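Local coordinates for hypothetical sugar ABC-transporter sugar binding protein (PDB 7BVT) that binds cyclic alpha-maltosyl-1,6-maltose, probably as the substrate-binding component of a bacterial sugar ABC transporter, at residues W206-N217 / H369-V380. Numbering follows the deposited sequence.
With GLC (alpha-D-glucopyranose), chain B.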
loop_
_atom_site.group_PDB
_atom_site.type_symbol
_atom_site.label_atom_id
_atom_site.label_comp_id
_atom_site.label_asym_id
_atom_site.label_seq_id
_atom_site.Cartn_x
_atom_site.Cartn_y
_atom_site.Cartn_z
ATOM N N TRP A 206 1.437 -4.897 13.150
ATOM C CA TRP A 206 1.422 -6.283 12.629
ATOM C C TRP A 206 2.721 -7.041 12.935
ATOM O O TRP A 206 2.632 -8.246 13.320
ATOM C CB TRP A 206 1.146 -6.265 11.144
ATOM C CG TRP A 206 -0.245 -5.885 10.777
ATOM C CD1 TRP A 206 -1.413 -6.218 11.401
ATOM C CD2 TRP A 206 -0.599 -5.065 9.656
ATOM N NE1 TRP A 206 -2.488 -5.654 10.736
ATOM C CE2 TRP A 206 -2.010 -4.914 9.674
ATOM C CE3 TRP A 206 0.150 -4.385 8.682
ATOM C CZ2 TRP A 206 -2.677 -4.178 8.715
ATOM C CZ3 TRP A 206 -0.532 -3.689 7.711
ATOM C CH2 TRP A 206 -1.916 -3.583 7.735
ATOM N N GLN A 207 3.874 -6.378 12.870
ATOM C CA GLN A 207 5.145 -7.045 13.174
ATOM C C GLN A 207 5.157 -7.479 14.644
ATOM O O GLN A 207 5.746 -8.505 14.934
ATOM C CB GLN A 207 6.307 -6.070 12.972
ATOM C CG GLN A 207 6.545 -5.737 11.513
ATOM C CD GLN A 207 7.609 -4.687 11.384
ATOM O OE1 GLN A 207 7.755 -3.855 12.285
ATOM N NE2 GLN A 207 8.415 -4.743 10.315
ATOM N N ALA A 208 4.518 -6.740 15.550
ATOM C CA ALA A 208 4.446 -7.089 16.989
ATOM C C ALA A 208 3.423 -8.223 17.228
ATOM O O ALA A 208 3.322 -8.707 18.378
ATOM C CB ALA A 208 4.107 -5.874 17.802
ATOM N N GLY A 209 2.689 -8.662 16.206
ATOM C CA GLY A 209 1.684 -9.732 16.364
ATOM C C GLY A 209 0.320 -9.159 16.644
ATOM O O GLY A 209 -0.576 -9.922 17.014
ATOM N N GLY A 210 0.163 -7.843 16.444
ATOM C CA GLY A 210 -1.081 -7.106 16.736
ATOM C C GLY A 210 -2.062 -7.145 15.584
ATOM O O GLY A 210 -1.716 -7.621 14.500
ATOM N N ASP A 211 -3.273 -6.682 15.836
ATOM C CA ASP A 211 -4.348 -6.557 14.843
ATOM C C ASP A 211 -4.827 -5.120 14.887
ATOM O O ASP A 211 -4.826 -4.511 15.975
ATOM C CB ASP A 211 -5.466 -7.563 15.134
ATOM C CG ASP A 211 -4.988 -8.996 15.183
ATOM O OD1 ASP A 211 -4.616 -9.507 14.153
ATOM O OD2 ASP A 211 -5.034 -9.590 16.281
ATOM N N PHE A 212 -5.347 -4.616 13.770
ATOM C CA PHE A 212 -5.873 -3.232 13.710
ATOM C C PHE A 212 -7.357 -3.260 14.074
ATOM O O PHE A 212 -7.717 -2.726 15.126
ATOM C CB PHE A 212 -5.556 -2.565 12.363
ATOM C CG PHE A 212 -5.957 -1.124 12.311
ATOM C CD1 PHE A 212 -5.298 -0.194 13.085
ATOM C CD2 PHE A 212 -7.023 -0.707 11.534
ATOM C CE1 PHE A 212 -5.689 1.135 13.048
ATOM C CE2 PHE A 212 -7.417 0.610 11.508
ATOM C CZ PHE A 212 -6.741 1.545 12.255
ATOM N N LEU A 213 -8.186 -3.842 13.206
ATOM C CA LEU A 213 -9.604 -4.117 13.594
ATOM C C LEU A 213 -9.797 -5.605 13.838
ATOM O O LEU A 213 -8.955 -6.463 13.515
ATOM C CB LEU A 213 -10.561 -3.638 12.502
ATOM C CG LEU A 213 -10.511 -2.161 12.102
ATOM C CD1 LEU A 213 -11.629 -1.764 11.162
ATOM C CD2 LEU A 213 -10.468 -1.218 13.300
ATOM N N THR A 214 -10.937 -5.939 14.443
ATOM C CA THR A 214 -11.345 -7.362 14.589
ATOM C C THR A 214 -11.629 -7.932 13.204
ATOM O O THR A 214 -11.761 -7.150 12.237
ATOM C CB THR A 214 -12.581 -7.456 15.492
ATOM O OG1 THR A 214 -13.549 -6.624 14.869
ATOM C CG2 THR A 214 -12.272 -7.036 16.912
ATOM N N ALA A 215 -11.749 -9.254 13.107
ATOM C CA ALA A 215 -11.865 -9.969 11.809
ATOM C C ALA A 215 -13.136 -9.524 11.073
ATOM O O ALA A 215 -13.089 -9.432 9.847
ATOM C CB ALA A 215 -11.832 -11.469 12.000
ATOM N N ASP A 216 -14.190 -9.127 11.795
ATOM C CA ASP A 216 -15.430 -8.606 11.149
ATOM C C ASP A 216 -15.445 -7.073 11.006
ATOM O O ASP A 216 -16.479 -6.522 10.627
ATOM C CB ASP A 216 -16.652 -9.151 11.904
ATOM C CG ASP A 216 -16.866 -8.560 13.276
ATOM O OD1 ASP A 216 -16.079 -7.669 13.672
ATOM O OD2 ASP A 216 -17.854 -8.976 13.933
ATOM N N ASN A 217 -14.331 -6.371 11.248
ATOM C CA ASN A 217 -14.235 -4.897 11.137
ATOM C C ASN A 217 -15.242 -4.202 12.060
ATOM O O ASN A 217 -15.546 -3.046 11.812
ATOM C CB ASN A 217 -14.347 -4.430 9.674
ATOM C CG ASN A 217 -13.231 -5.019 8.826
ATOM O OD1 ASN A 217 -12.142 -5.343 9.342
ATOM N ND2 ASN A 217 -13.530 -5.246 7.548
ATOM N N HIS A 369 0.362 -7.275 4.530
ATOM C CA HIS A 369 -1.040 -7.241 4.964
ATOM C C HIS A 369 -1.782 -6.186 4.180
ATOM O O HIS A 369 -1.152 -5.228 3.777
ATOM C CB HIS A 369 -1.130 -6.910 6.446
ATOM C CG HIS A 369 -0.537 -7.901 7.379
ATOM N ND1 HIS A 369 -1.247 -8.378 8.454
ATOM C CD2 HIS A 369 0.705 -8.438 7.480
ATOM C CE1 HIS A 369 -0.516 -9.228 9.117
ATOM N NE2 HIS A 369 0.695 -9.256 8.588
ATOM N N ALA A 370 -3.104 -6.338 4.062
ATOM C CA ALA A 370 -3.998 -5.265 3.596
ATOM C C ALA A 370 -4.769 -4.676 4.777
ATOM O O ALA A 370 -5.135 -5.430 5.676
ATOM C CB ALA A 370 -4.983 -5.793 2.564
ATOM N N ARG A 371 -5.022 -3.375 4.689
ATOM C CA ARG A 371 -5.929 -2.612 5.573
ATOM C C ARG A 371 -7.301 -3.257 5.547
ATOM O O ARG A 371 -7.664 -4.037 4.652
ATOM C CB ARG A 371 -5.895 -1.162 5.149
ATOM C CG ARG A 371 -4.618 -0.464 5.652
ATOM C CD ARG A 371 -4.313 0.844 4.972
ATOM N NE ARG A 371 -3.886 0.584 3.599
ATOM C CZ ARG A 371 -3.695 1.511 2.686
ATOM N NH1 ARG A 371 -3.309 1.166 1.456
ATOM N NH2 ARG A 371 -3.785 2.779 3.026
ATOM N N PRO A 372 -8.109 -3.016 6.591
ATOM C CA PRO A 372 -9.443 -3.597 6.625
ATOM C C PRO A 372 -10.370 -2.985 5.572
ATOM O O PRO A 372 -10.297 -1.800 5.247
ATOM C CB PRO A 372 -9.957 -3.268 8.008
ATOM C CG PRO A 372 -9.205 -2.002 8.348
ATOM C CD PRO A 372 -7.810 -2.175 7.759
ATOM N N ASN A 373 -11.232 -3.852 5.036
ATOM C CA ASN A 373 -12.080 -3.537 3.860
ATOM C C ASN A 373 -13.429 -2.942 4.298
ATOM O O ASN A 373 -14.434 -3.182 3.644
ATOM C CB ASN A 373 -12.209 -4.724 2.912
ATOM C CG ASN A 373 -12.984 -5.867 3.491
ATOM O OD1 ASN A 373 -13.397 -5.815 4.666
ATOM N ND2 ASN A 373 -13.166 -6.895 2.672
ATOM N N THR A 374 -13.426 -2.135 5.338
ATOM C CA THR A 374 -14.653 -1.407 5.775
ATOM C C THR A 374 -14.755 -0.104 5.004
ATOM O O THR A 374 -13.777 0.590 4.821
ATOM C CB THR A 374 -14.668 -1.225 7.293
ATOM O OG1 THR A 374 -15.784 -0.373 7.584
ATOM C CG2 THR A 374 -13.393 -0.660 7.882
ATOM N N ALA A 375 -15.993 0.267 4.609
ATOM C CA ALA A 375 -16.309 1.556 3.985
ATOM C C ALA A 375 -16.109 2.749 4.936
ATOM O O ALA A 375 -15.900 3.873 4.421
ATOM C CB ALA A 375 -17.730 1.479 3.487
ATOM N N LEU A 376 -15.992 2.493 6.228
ATOM C CA LEU A 376 -15.694 3.553 7.235
ATOM C C LEU A 376 -14.179 3.686 7.417
ATOM O O LEU A 376 -13.755 4.499 8.231
ATOM C CB LEU A 376 -16.384 3.151 8.530
ATOM C CG LEU A 376 -17.917 3.236 8.468
ATOM C CD1 LEU A 376 -18.578 2.474 9.604
ATOM C CD2 LEU A 376 -18.322 4.679 8.448
ATOM N N TYR A 377 -13.366 2.977 6.641
ATOM C CA TYR A 377 -11.902 2.996 6.942
ATOM C C TYR A 377 -11.340 4.418 6.960
ATOM O O TYR A 377 -10.567 4.764 7.861
ATOM C CB TYR A 377 -11.118 2.106 5.956
ATOM C CG TYR A 377 -9.646 2.158 6.264
ATOM C CD1 TYR A 377 -9.159 1.551 7.408
ATOM C CD2 TYR A 377 -8.785 2.917 5.515
ATOM C CE1 TYR A 377 -7.810 1.635 7.746
ATOM C CE2 TYR A 377 -7.426 2.990 5.817
ATOM C CZ TYR A 377 -6.952 2.373 6.954
ATOM O OH TYR A 377 -5.612 2.525 7.270
ATOM N N PRO A 378 -11.647 5.345 6.007
ATOM C CA PRO A 378 -11.059 6.674 6.044
ATOM C C PRO A 378 -11.380 7.405 7.358
ATOM O O PRO A 378 -10.507 8.052 7.900
ATOM C CB PRO A 378 -11.636 7.392 4.811
ATOM C CG PRO A 378 -12.012 6.243 3.886
ATOM C CD PRO A 378 -12.463 5.130 4.803
ATOM N N THR A 379 -12.612 7.307 7.839
ATOM C CA THR A 379 -12.997 7.937 9.128
ATOM C C THR A 379 -12.265 7.276 10.298
ATOM O O THR A 379 -11.754 7.974 11.206
ATOM C CB THR A 379 -14.511 7.908 9.368
ATOM O OG1 THR A 379 -15.026 8.445 8.158
ATOM C CG2 THR A 379 -14.863 8.754 10.564
ATOM N N VAL A 380 -12.171 5.957 10.255
ATOM C CA VAL A 380 -11.426 5.166 11.261
ATOM C C VAL A 380 -9.978 5.651 11.298
ATOM O O VAL A 380 -9.405 5.862 12.384
ATOM C CB VAL A 380 -11.533 3.667 10.981
ATOM C CG1 VAL A 380 -10.515 2.856 11.777
ATOM C CG2 VAL A 380 -12.948 3.186 11.258
HETATM C C1 GLC B . 0.199 4.717 -1.645
HETATM C C2 GLC B . -0.665 3.498 -1.741
HETATM C C3 GLC B . -2.008 3.754 -1.105
HETATM C C4 GLC B . -1.770 4.245 0.332
HETATM C C5 GLC B . -0.960 5.534 0.300
HETATM C C6 GLC B . -0.675 6.031 1.728
HETATM O O2 GLC B . -0.686 3.090 -3.097
HETATM O O3 GLC B . -2.791 2.549 -1.161
HETATM O O4 GLC B . -2.985 4.535 0.996
HETATM O O5 GLC B . 0.283 5.251 -0.293
HETATM O O6 GLC B . -0.374 7.422 1.654
HETATM O O HOH W 1 -16.986 -1.880 9.787
#
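With CG anti to the carbonyl carbon in both (chi1 -71° and -64°), W206 and H369 slide past each other and the imidazole lies over one face of the indole. Their planes lie 13° apart in an offset stack, imidazole and five-membered indole centroids 4.0 Å apart. Each methylene covers the other's ring: H369 CB sits 3.5 Å from the centroid of the six-membered ring of W206, and W206 CB over the imidazole, a reciprocal CH-pi pair. Replacing W206 by an alanine would probably strip one imidazole face of its stacking partner and leave H369 freer to turn. L213 CD1 packs 3.7 Å from P372 CG, while F212 turns its ring edge to the same proline and brings CE2 within 3.8 Å of V380 CG1. A water joins N217 O to T374 OG1, which also accepts a capping bond from L376 N. Between these patches R371 reaches one glucose unit of the bound glycan, NH2 donating to GLC O4 at 2.8 Å and NH1 to GLC O3, and salt-bridges E195. The loop after helix 195-207 thus backs the segment that carries R371 and links strand 368-369, paired with strand 292-301, to helix 377-392, whose V380 also packs on helix 398-415.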